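Cfl (Pectobacterium brasiliense, PDB 7A9J) is a coronafacic acid ligase of the ATP-dependent AMP-binding enzyme family, which probably activates its carboxylic acid substrate as an acyl-adenylate. Local coordinates at residues S233-I238 against A280-N285; P276-G281 against V306-G311; L330-G335 against I344-I349. The protein carries 1 engineered substitution. All coordinates share one frame; numbering follows the deposited sequence. Where two conformers were deposited one is given.

Contact 1: S233-I238 against A280-N285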
loop_
_atom_site.group_PDB
_atom_site.type_symbol
_atom_site.label_atom_id
_atom_site.label_comp_id
_atom_site.label_asym_id
_atom_site.label_seq_id
_atom_site.Cartn_x
_atom_site.Cartn_y
_atom_site.Cartn_z
ATOM N N SER A 233 3.312 6.277 7.880
ATOM C CA SER A 233 3.115 5.199 6.897
ATOM C C SER A 233 4.321 4.274 6.936
ATOM O O SER A 233 5.460 4.725 6.728
ATOM C CB SER A 233 2.914 5.744 5.475
ATOM O OG SER A 233 2.835 4.621 4.570
ATOM N N LEU A 234 4.067 2.964 7.177
ATOM C CA LEU A 234 5.162 2.018 7.229
ATOM C C LEU A 234 5.641 1.624 5.828
ATOM O O LEU A 234 6.723 1.031 5.703
ATOM C CB LEU A 234 4.728 0.758 7.995
ATOM C CG LEU A 234 4.415 1.124 9.455
ATOM C CD1 LEU A 234 3.811 -0.079 10.144
ATOM C CD2 LEU A 234 5.694 1.535 10.200
ATOM N N VAL A 235 4.894 1.978 4.792
ATOM C CA VAL A 235 5.331 1.680 3.432
ATOM C C VAL A 235 6.330 2.782 3.038
ATOM O O VAL A 235 6.097 3.925 3.377
ATOM C CB VAL A 235 4.112 1.699 2.522
ATOM C CG1 VAL A 235 4.561 1.686 1.081
ATOM C CG2 VAL A 235 3.194 0.426 2.864
ATOM N N ASP A 236 7.424 2.426 2.368
ATOM C CA ASP A 236 8.410 3.438 1.981
ATOM C C ASP A 236 7.777 4.639 1.304
ATOM O O ASP A 236 6.885 4.519 0.453
ATOM C CB ASP A 236 9.472 2.868 1.013
ATOM C CG ASP A 236 10.251 1.683 1.559
ATOM O OD1 ASP A 236 10.407 1.525 2.789
ATOM O OD2 ASP A 236 10.758 0.920 0.719
ATOM N N LEU A 237 8.343 5.830 1.619
ATOM C CA LEU A 237 7.843 7.070 1.036
ATOM C C LEU A 237 8.107 7.155 -0.465
ATOM O O LEU A 237 7.486 7.962 -1.153
ATOM C CB LEU A 237 8.504 8.276 1.776
ATOM C CG LEU A 237 8.125 9.678 1.286
ATOM C CD1 LEU A 237 6.613 9.917 1.287
ATOM C CD2 LEU A 237 8.908 10.658 2.250
ATOM N N ILE A 238 8.978 6.308 -0.990
ATOM C CA ILE A 238 9.172 6.223 -2.439
ATOM C C ILE A 238 8.018 5.482 -3.108
ATOM O O ILE A 238 7.895 5.516 -4.328
ATOM C CB ILE A 238 10.543 5.571 -2.684
ATOM C CG1 ILE A 238 11.214 6.064 -3.990
ATOM C CG2 ILE A 238 10.432 4.066 -2.756
ATOM C CD1 ILE A 238 11.612 7.571 -4.006
ATOM N N ALA A 280 -0.464 3.683 8.697
ATOM C CA ALA A 280 -0.740 2.854 7.526
ATOM C C ALA A 280 0.330 1.783 7.370
ATOM O O ALA A 280 1.493 1.981 7.701
ATOM C CB ALA A 280 -0.809 3.726 6.255
ATOM N N GLY A 281 -0.071 0.610 6.848
ATOM C CA GLY A 281 0.937 -0.430 6.644
ATOM C C GLY A 281 0.338 -1.534 5.786
ATOM O O GLY A 281 -0.856 -1.531 5.480
ATOM N N THR A 282 1.210 -2.428 5.334
ATOM C CA THR A 282 0.693 -3.703 4.748
ATOM C C THR A 282 0.093 -4.598 5.809
ATOM O O THR A 282 0.354 -4.457 6.999
ATOM C CB THR A 282 1.813 -4.471 4.068
ATOM O OG1 THR A 282 2.722 -4.961 5.067
ATOM C CG2 THR A 282 2.496 -3.588 3.020
ATOM N N PRO A 283 -0.679 -5.620 5.393
ATOM C CA PRO A 283 -1.121 -6.583 6.395
ATOM C C PRO A 283 0.050 -7.221 7.098
ATOM O O PRO A 283 0.013 -7.534 8.306
ATOM C CB PRO A 283 -1.911 -7.618 5.554
ATOM C CG PRO A 283 -2.548 -6.779 4.500
ATOM C CD PRO A 283 -1.459 -5.673 4.156
ATOM N N SER A 284 1.107 -7.475 6.341
ATOM C CA SER A 284 2.299 -8.037 6.938
ATOM C C SER A 284 2.854 -7.150 8.051
ATOM O O SER A 284 3.358 -7.672 9.058
ATOM C CB SER A 284 3.361 -8.244 5.863
ATOM O OG SER A 284 4.545 -8.710 6.471
ATOM N N ASN A 285 2.873 -5.827 7.834
ATOM C CA ASN A 285 3.340 -4.900 8.876
ATOM C C ASN A 285 2.592 -5.151 10.174
ATOM O O ASN A 285 3.195 -5.278 11.239
ATOM C CB ASN A 285 3.121 -3.435 8.463
ATOM C CG ASN A 285 4.173 -2.901 7.511
ATOM O OD1 ASN A 285 3.847 -2.351 6.468
ATOM N ND2 ASN A 285 5.453 -3.038 7.876
HETATM O O HOH W 1 7.491 -1.420 6.234
#
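Leu234 lies against Asn285, its side chain running past that of the asparagine in the opposite direction. Leu234 CB sits 3.5 Å from Ala280 O and 3.6 Å from Asn285 OD1; Leu234 CG keeps the same carbonyl of Ala280 as its neighbour, and Leu234 CD1 ends against Asn285 CB at 3.8 Å. A chi1 of -64° and an extended chi2 bring CD1 to Asn285, in the first turn of helix 283-294, while Leu259 also touches the leucine side chain. The backbone is tied by a nearly straight bond, Leu234 N to Ala280 O, 2.8 Å with 174° at the hydrogen, which continues the parallel pairing of Ser233 with Ala280. Ser233 OG bonds to Ser242 of helix 240-251. Val235 CG2 meets Thr282 CG2 at 4.1 Å, the side chains crossing at about a right angle. Water 1 adds a bridge, giving a hydrogen to Leu234 O and accepting one from Asn285 ND2. The amide oxygen of Asn285 is turned back: Thr282 N reaches Asn285 OD1 on an in-plane lone pair at 2.9 Å, and Asn285 N returns a bond to Thr282 OG1. These paired bonds make a capping box, closing the N terminus of the helix that follows strand 278-281.

Contact 2: P276-G281 against V306-G311. With R4Z (6-ethyl-1-oxidanylidene-indene-4-carboxylic acid), chain B.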
loop_
_atom_site.group_PDB
_atom_site.type_symbol
_atom_site.label_atom_id
_atom_site.label_comp_id
_atom_site.label_asym_id
_atom_site.label_seq_id
_atom_site.Cartn_x
_atom_site.Cartn_y
_atom_site.Cartn_z
ATOM N N PRO A 276 2.471 7.658 17.181
ATOM C CA PRO A 276 1.687 8.278 16.121
ATOM C C PRO A 276 0.188 8.070 16.367
ATOM O O PRO A 276 -0.242 7.146 17.069
ATOM C CB PRO A 276 2.153 7.544 14.860
ATOM C CG PRO A 276 2.599 6.194 15.373
ATOM C CD PRO A 276 3.206 6.463 16.706
ATOM N N ALA A 277 -0.612 8.964 15.801
ATOM C CA ALA A 277 -2.065 8.889 15.934
ATOM C C ALA A 277 -2.681 7.982 14.887
ATOM O O ALA A 277 -3.831 7.545 15.065
ATOM C CB ALA A 277 -2.702 10.276 15.781
ATOM N N TRP A 278 -1.943 7.693 13.810
ATOM C CA TRP A 278 -2.500 7.006 12.651
ATOM C C TRP A 278 -1.354 6.273 11.991
ATOM O O TRP A 278 -0.266 6.856 11.837
ATOM C CB TRP A 278 -3.135 8.030 11.716
ATOM C CG TRP A 278 -3.886 7.460 10.518
ATOM C CD1 TRP A 278 -5.235 7.299 10.420
ATOM C CD2 TRP A 278 -3.343 7.168 9.244
ATOM N NE1 TRP A 278 -5.563 6.890 9.152
ATOM C CE2 TRP A 278 -4.407 6.780 8.416
ATOM C CE3 TRP A 278 -2.022 7.164 8.726
ATOM C CZ2 TRP A 278 -4.238 6.413 7.080
ATOM C CZ3 TRP A 278 -1.836 6.776 7.389
ATOM C CH2 TRP A 278 -2.945 6.429 6.569
ATOM N N ILE A 279 -1.566 4.998 11.632
ATOM C CA ILE A 279 -0.501 4.178 11.071
ATOM C C ILE A 279 -1.082 3.473 9.848
ATOM O O ILE A 279 -2.030 2.674 9.981
ATOM C CB ILE A 279 -0.017 3.109 12.064
ATOM C CG1 ILE A 279 0.419 3.761 13.386
ATOM C CG2 ILE A 279 1.096 2.286 11.435
ATOM C CD1 ILE A 279 0.831 2.704 14.431
ATOM N N ALA A 280 -0.464 3.683 8.697
ATOM C CA ALA A 280 -0.740 2.854 7.526
ATOM C C ALA A 280 0.330 1.783 7.370
ATOM O O ALA A 280 1.493 1.981 7.701
ATOM C CB ALA A 280 -0.809 3.726 6.255
ATOM N N GLY A 281 -0.071 0.610 6.848
ATOM C CA GLY A 281 0.937 -0.430 6.644
ATOM C C GLY A 281 0.338 -1.534 5.786
ATOM O O GLY A 281 -0.856 -1.531 5.480
ATOM N N VAL A 306 -5.330 4.792 15.169
ATOM C CA VAL A 306 -6.119 4.361 14.013
ATOM C C VAL A 306 -5.147 3.706 13.056
ATOM O O VAL A 306 -4.204 4.346 12.599
ATOM C CB VAL A 306 -6.836 5.544 13.336
ATOM C CG1 VAL A 306 -7.532 5.091 12.023
ATOM C CG2 VAL A 306 -7.877 6.123 14.274
ATOM N N CYS A 307 -5.352 2.424 12.768
ATOM C CA CYS A 307 -4.449 1.675 11.890
ATOM C C CYS A 307 -5.166 1.267 10.607
ATOM O O CYS A 307 -6.307 0.796 10.656
ATOM C CB CYS A 307 -3.939 0.408 12.602
ATOM S SG CYS A 307 -2.945 0.919 14.074
ATOM N N VAL A 308 -4.491 1.425 9.471
ATOM C CA VAL A 308 -5.083 1.210 8.152
ATOM C C VAL A 308 -4.207 0.210 7.407
ATOM O O VAL A 308 -3.081 0.540 7.010
ATOM C CB VAL A 308 -5.230 2.512 7.347
ATOM C CG1 VAL A 308 -5.811 2.186 5.956
ATOM C CG2 VAL A 308 -6.113 3.562 8.097
ATOM N N ALA A 309 -4.761 -0.979 7.123
ATOM C CA ALA A 309 -4.041 -2.013 6.384
ATOM C C ALA A 309 -4.344 -1.816 4.902
ATOM O O ALA A 309 -5.509 -1.789 4.504
ATOM C CB ALA A 309 -4.509 -3.432 6.819
ATOM N N GLY A 310 -3.318 -1.780 4.080
ATOM C CA GLY A 310 -3.510 -1.378 2.691
ATOM C C GLY A 310 -3.143 -2.480 1.728
ATOM O O GLY A 310 -2.100 -3.090 1.886
ATOM N N GLY A 311 -3.989 -2.666 0.698
ATOM C CA GLY A 311 -3.707 -3.541 -0.427
ATOM C C GLY A 311 -4.746 -3.662 -1.545
ATOM O O GLY A 311 -5.319 -2.678 -2.061
HETATM C C13 R4Z B . -2.396 3.661 -5.383
HETATM C C15 R4Z B . -3.477 2.668 -3.315
HETATM C C02 R4Z B . -4.396 1.591 -1.135
HETATM C C03 R4Z B . -4.064 0.602 -0.210
HETATM C C04 R4Z B . -2.806 -0.061 -0.773
HETATM C C05 R4Z B . -3.504 1.792 -2.242
HETATM C C06 R4Z B . -2.474 0.831 -2.086
HETATM C C07 R4Z B . -1.442 0.813 -3.017
HETATM C C08 R4Z B . -0.312 -0.220 -2.869
HETATM C C11 R4Z B . -1.407 1.728 -4.068
HETATM C C12 R4Z B . -2.427 2.675 -4.234
HETATM C C14 R4Z B . -1.401 4.820 -5.087
HETATM O O01 R4Z B . -5.396 2.247 -1.006
HETATM O O09 R4Z B . 0.738 -0.029 -3.539
HETATM O O10 R4Z B . -0.412 -1.245 -2.121
#
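Strands 278-281 and 306-311 are the parallel neighbours of a beta-alpha-beta unit whose connecting helix is 283-294, and Trp278 packs on Val306 and Val308 on one side of the pair. Five backbone bonds alternate across it: Val306 N to Ala277 O, Ile279 N to Val306 O, Val308 N to Ile279 O, Gly281 N to Val308 O and Gly310 N to Gly281 O, the last 2.8 Å long. The short axes diverge by 13°. Swung away from its backbone N (chi1 -174°), the indole leans across the neighbouring strand. Trp278 CD1 meets Val306 CG1 at 3.6 Å. Trp278 NE1 lies 3.5 Å from Val308 CG2, and Trp278 CZ2 touches the same methyl; both valines come up obliquely to the ring. Ile245 of helix 240-251 also packs on Trp278. On the other side of the sheet Cys307 SG rests 4.2 Å from Ile279 CB, and Phe286 of helix 283-294 covers both residues together with Ala309. Strand 306-311 runs on past its partner to the bound indenone acid, where Gly310 C is 3.5 Å from R4Z C04. The glycine end of a central parallel strand here forms one wall of the ligand pocket.

Contact 3: L330-G335 against I344-I349; sequences LQSSYG and IYHHDI. With R4Z (6-ethyl-1-oxidanylidene-indene-4-carboxylic acid), chain B.
Gln331 OE1 lies in plane at the edge of the Tyr345 ring, and His347 N is over the centre of one face. Tyr345 OH donates to Gln331 OE1 at 2.6 Å from above the carbonyl plane, 45° out of it, and not on a lone pair; amide and ring planes stand 63° apart. The glutamine chain, extended beyond CG, carries its amide out to the phenol, whose OH also bonds Asn218. Over the His346 ring, Ile349 CA sits 3.6 Å above the centre, and the ring meets Trp359 edge-to-face. His346 ND1 accepts from Asp348 N, and His346 NE2 is bonded to Ser356. Ser332 OG comes within 3.2 Å of His346 CB. The side chains of Tyr334 and Ile344 run side by side, Tyr334 CD1 to Ile344 CD1 4.0 Å, and the tyrosine hydroxyl bonds Asp408. Strands 331-335 and 342-346 form a beta hairpin, with Ser332-His346 and Tyr334-Ile344 as hydrogen-bonded pairs and Ser333-Tyr345 as the non-hydrogen-bonded pair between them. Past the strand end, Ile349 N bonds Leu330 O, to which water 2 also donates while giving its other hydrogen to Asp348 OD2. Ile349 CD1 presses tightly on Ser332 CB at 3.4 Å. On the opposite sheet face from Ser332, a chi1 of -177° turns the Ser333 hydroxyl to the ligand, and Ser333 OG donates to the ketone oxygen R4Z O01 at 2.7 Å.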
loop_
_atom_site.group_PDB
_atom_site.type_symbol
_atom_site.label_atom_id
_atom_site.label_comp_id
_atom_site.label_asym_id
_atom_site.label_seq_id
_atom_site.Cartn_x
_atom_site.Cartn_y
_atom_site.Cartn_z
ATOM N N LEU A 330 -9.134 -2.127 13.425
ATOM C CA LEU A 330 -8.396 -1.999 12.172
ATOM C C LEU A 330 -9.285 -1.490 11.048
ATOM O O LEU A 330 -10.479 -1.814 10.965
ATOM C CB LEU A 330 -7.792 -3.360 11.773
ATOM C CG LEU A 330 -6.767 -3.328 10.621
ATOM C CD1 LEU A 330 -5.448 -2.601 11.028
ATOM C CD2 LEU A 330 -6.454 -4.819 10.277
ATOM N N GLN A 331 -8.679 -0.710 10.158
ATOM C CA GLN A 331 -9.329 -0.199 8.971
ATOM C C GLN A 331 -8.589 -0.787 7.785
ATOM O O GLN A 331 -7.458 -1.241 7.922
ATOM C CB GLN A 331 -9.286 1.346 8.942
ATOM C CG GLN A 331 -9.908 1.897 10.228
ATOM C CD GLN A 331 -10.112 3.423 10.179
ATOM O OE1 GLN A 331 -9.704 4.063 9.227
ATOM N NE2 GLN A 331 -10.819 3.949 11.148
ATOM N N SER A 332 -9.175 -0.662 6.611
ATOM C CA SER A 332 -8.409 -1.069 5.446
ATOM C C SER A 332 -8.663 -0.121 4.294
ATOM O O SER A 332 -9.678 0.555 4.213
ATOM C CB SER A 332 -8.734 -2.549 5.000
ATOM O OG SER A 332 -10.125 -2.689 4.722
ATOM N N SER A 333 -7.699 -0.131 3.372
ATOM C CA SER A 333 -7.778 0.676 2.178
ATOM C C SER A 333 -7.461 -0.233 1.005
ATOM O O SER A 333 -6.627 -1.128 1.110
ATOM C CB SER A 333 -6.763 1.884 2.306
ATOM O OG SER A 333 -6.891 2.729 1.169
ATOM N N TYR A 334 -8.190 -0.064 -0.068
ATOM C CA TYR A 334 -8.060 -0.940 -1.214
ATOM C C TYR A 334 -7.859 -0.038 -2.411
ATOM O O TYR A 334 -8.691 0.821 -2.674
ATOM C CB TYR A 334 -9.326 -1.771 -1.354
ATOM C CG TYR A 334 -9.486 -2.660 -2.579
ATOM C CD1 TYR A 334 -9.857 -2.132 -3.819
ATOM C CD2 TYR A 334 -9.363 -4.042 -2.468
ATOM C CE1 TYR A 334 -10.102 -2.991 -4.926
ATOM C CE2 TYR A 334 -9.551 -4.879 -3.576
ATOM C CZ TYR A 334 -9.947 -4.346 -4.790
ATOM O OH TYR A 334 -10.179 -5.207 -5.893
ATOM N N GLY A 335 -6.778 -0.235 -3.138
ATOM C CA GLY A 335 -6.543 0.662 -4.258
ATOM C C GLY A 335 -5.315 0.213 -5.006
ATOM O O GLY A 335 -4.615 -0.731 -4.605
ATOM N N ILE A 344 -11.598 2.140 -2.302
ATOM C CA ILE A 344 -12.570 1.513 -1.421
ATOM C C ILE A 344 -11.960 1.504 -0.025
ATOM O O ILE A 344 -10.783 1.178 0.143
ATOM C CB ILE A 344 -12.933 0.088 -1.909
ATOM C CG1 ILE A 344 -13.709 0.184 -3.212
ATOM C CG2 ILE A 344 -13.795 -0.604 -0.846
ATOM C CD1 ILE A 344 -13.775 -1.174 -4.044
ATOM N N TYR A 345 -12.752 1.893 0.952
ATOM C CA TYR A 345 -12.248 2.118 2.286
ATOM C C TYR A 345 -13.143 1.449 3.303
ATOM O O TYR A 345 -14.361 1.629 3.266
ATOM C CB TYR A 345 -12.177 3.618 2.490
ATOM C CG TYR A 345 -11.926 4.107 3.898
ATOM C CD1 TYR A 345 -10.896 3.601 4.663
ATOM C CD2 TYR A 345 -12.736 5.106 4.435
ATOM C CE1 TYR A 345 -10.651 4.068 5.980
ATOM C CE2 TYR A 345 -12.530 5.582 5.747
ATOM C CZ TYR A 345 -11.475 5.053 6.508
ATOM O OH TYR A 345 -11.266 5.551 7.779
ATOM N N HIS A 346 -12.533 0.678 4.210
ATOM C CA HIS A 346 -13.280 0.021 5.255
ATOM C C HIS A 346 -12.928 0.693 6.571
ATOM O O HIS A 346 -11.843 0.476 7.112
ATOM C CB HIS A 346 -12.981 -1.481 5.290
ATOM C CG HIS A 346 -14.067 -2.242 5.944
ATOM N ND1 HIS A 346 -14.842 -1.694 6.945
ATOM C CD2 HIS A 346 -14.574 -3.483 5.697
ATOM C CE1 HIS A 346 -15.784 -2.569 7.289
ATOM N NE2 HIS A 346 -15.658 -3.646 6.529
ATOM N N HIS A 347 -13.812 1.557 7.057
ATOM C CA HIS A 347 -13.458 2.304 8.258
ATOM C C HIS A 347 -13.659 1.484 9.529
ATOM O O HIS A 347 -13.352 1.961 10.593
ATOM C CB HIS A 347 -14.303 3.587 8.308
ATOM C CG HIS A 347 -15.756 3.310 8.315
ATOM N ND1 HIS A 347 -16.467 3.127 7.148
ATOM C CD2 HIS A 347 -16.632 3.157 9.335
ATOM C CE1 HIS A 347 -17.739 2.882 7.448
ATOM N NE2 HIS A 347 -17.867 2.877 8.765
ATOM N N ASP A 348 -14.119 0.208 9.453
ATOM C CA ASP A 348 -14.208 -0.588 10.673
ATOM C C ASP A 348 -14.352 -2.092 10.335
ATOM O O ASP A 348 -15.426 -2.643 10.397
ATOM C CB ASP A 348 -15.404 -0.095 11.504
ATOM C CG ASP A 348 -15.458 -0.668 12.904
ATOM O OD1 ASP A 348 -16.388 -0.217 13.620
ATOM O OD2 ASP A 348 -14.684 -1.578 13.303
ATOM N N ILE A 349 -13.246 -2.735 9.964
ATOM C CA ILE A 349 -13.319 -4.103 9.423
ATOM C C ILE A 349 -13.967 -5.038 10.411
ATOM O O ILE A 349 -14.778 -5.899 10.047
ATOM C CB ILE A 349 -11.903 -4.583 9.094
ATOM C CG1 ILE A 349 -11.245 -3.637 8.096
ATOM C CG2 ILE A 349 -12.056 -6.020 8.476
ATOM C CD1 ILE A 349 -9.712 -3.952 7.987
HETATM C C13 R4Z B . -2.396 3.661 -5.383
HETATM C C15 R4Z B . -3.477 2.668 -3.315
HETATM C C02 R4Z B . -4.396 1.591 -1.135
HETATM C C03 R4Z B . -4.064 0.602 -0.210
HETATM C C04 R4Z B . -2.806 -0.061 -0.773
HETATM C C05 R4Z B . -3.504 1.792 -2.242
HETATM C C06 R4Z B . -2.474 0.831 -2.086
HETATM C C07 R4Z B . -1.442 0.813 -3.017
HETATM C C08 R4Z B . -0.312 -0.220 -2.869
HETATM C C11 R4Z B . -1.407 1.728 -4.068
HETATM C C12 R4Z B . -2.427 2.675 -4.234
HETATM C C14 R4Z B . -1.401 4.820 -5.087
HETATM O O01 R4Z B . -5.396 2.247 -1.006
HETATM O O09 R4Z B . 0.738 -0.029 -3.539
HETATM O O10 R4Z B . -0.412 -1.245 -2.121
HETATM O O HOH W 2 -12.178 -2.724 12.929
#

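Overall arrangement
From the N terminus, contact 1 closes first: the chain leaves strand 230-233, passes through helix 240-251 and strand 255-257, and returns as strand 278-281. Contact 2 begins on the stretch where contact 1 ends, sharing Ala280 and Gly281 with it, and closes the excursion through helix 283-294, adding strand 306-311. Contact 3 opens after contact 2 has closed, past helix 316-326, as a short hairpin closure, so no contact encloses another. Its strand 331-335 lies beside strand 306-311, with probable backbone hydrogen bonds between Cys307, Ala309 and Gln331. Contacts 1 and 3 do not touch, their centres about 14 Å apart, whereas contacts 2 and 3 both reach R4Z from adjoining strands.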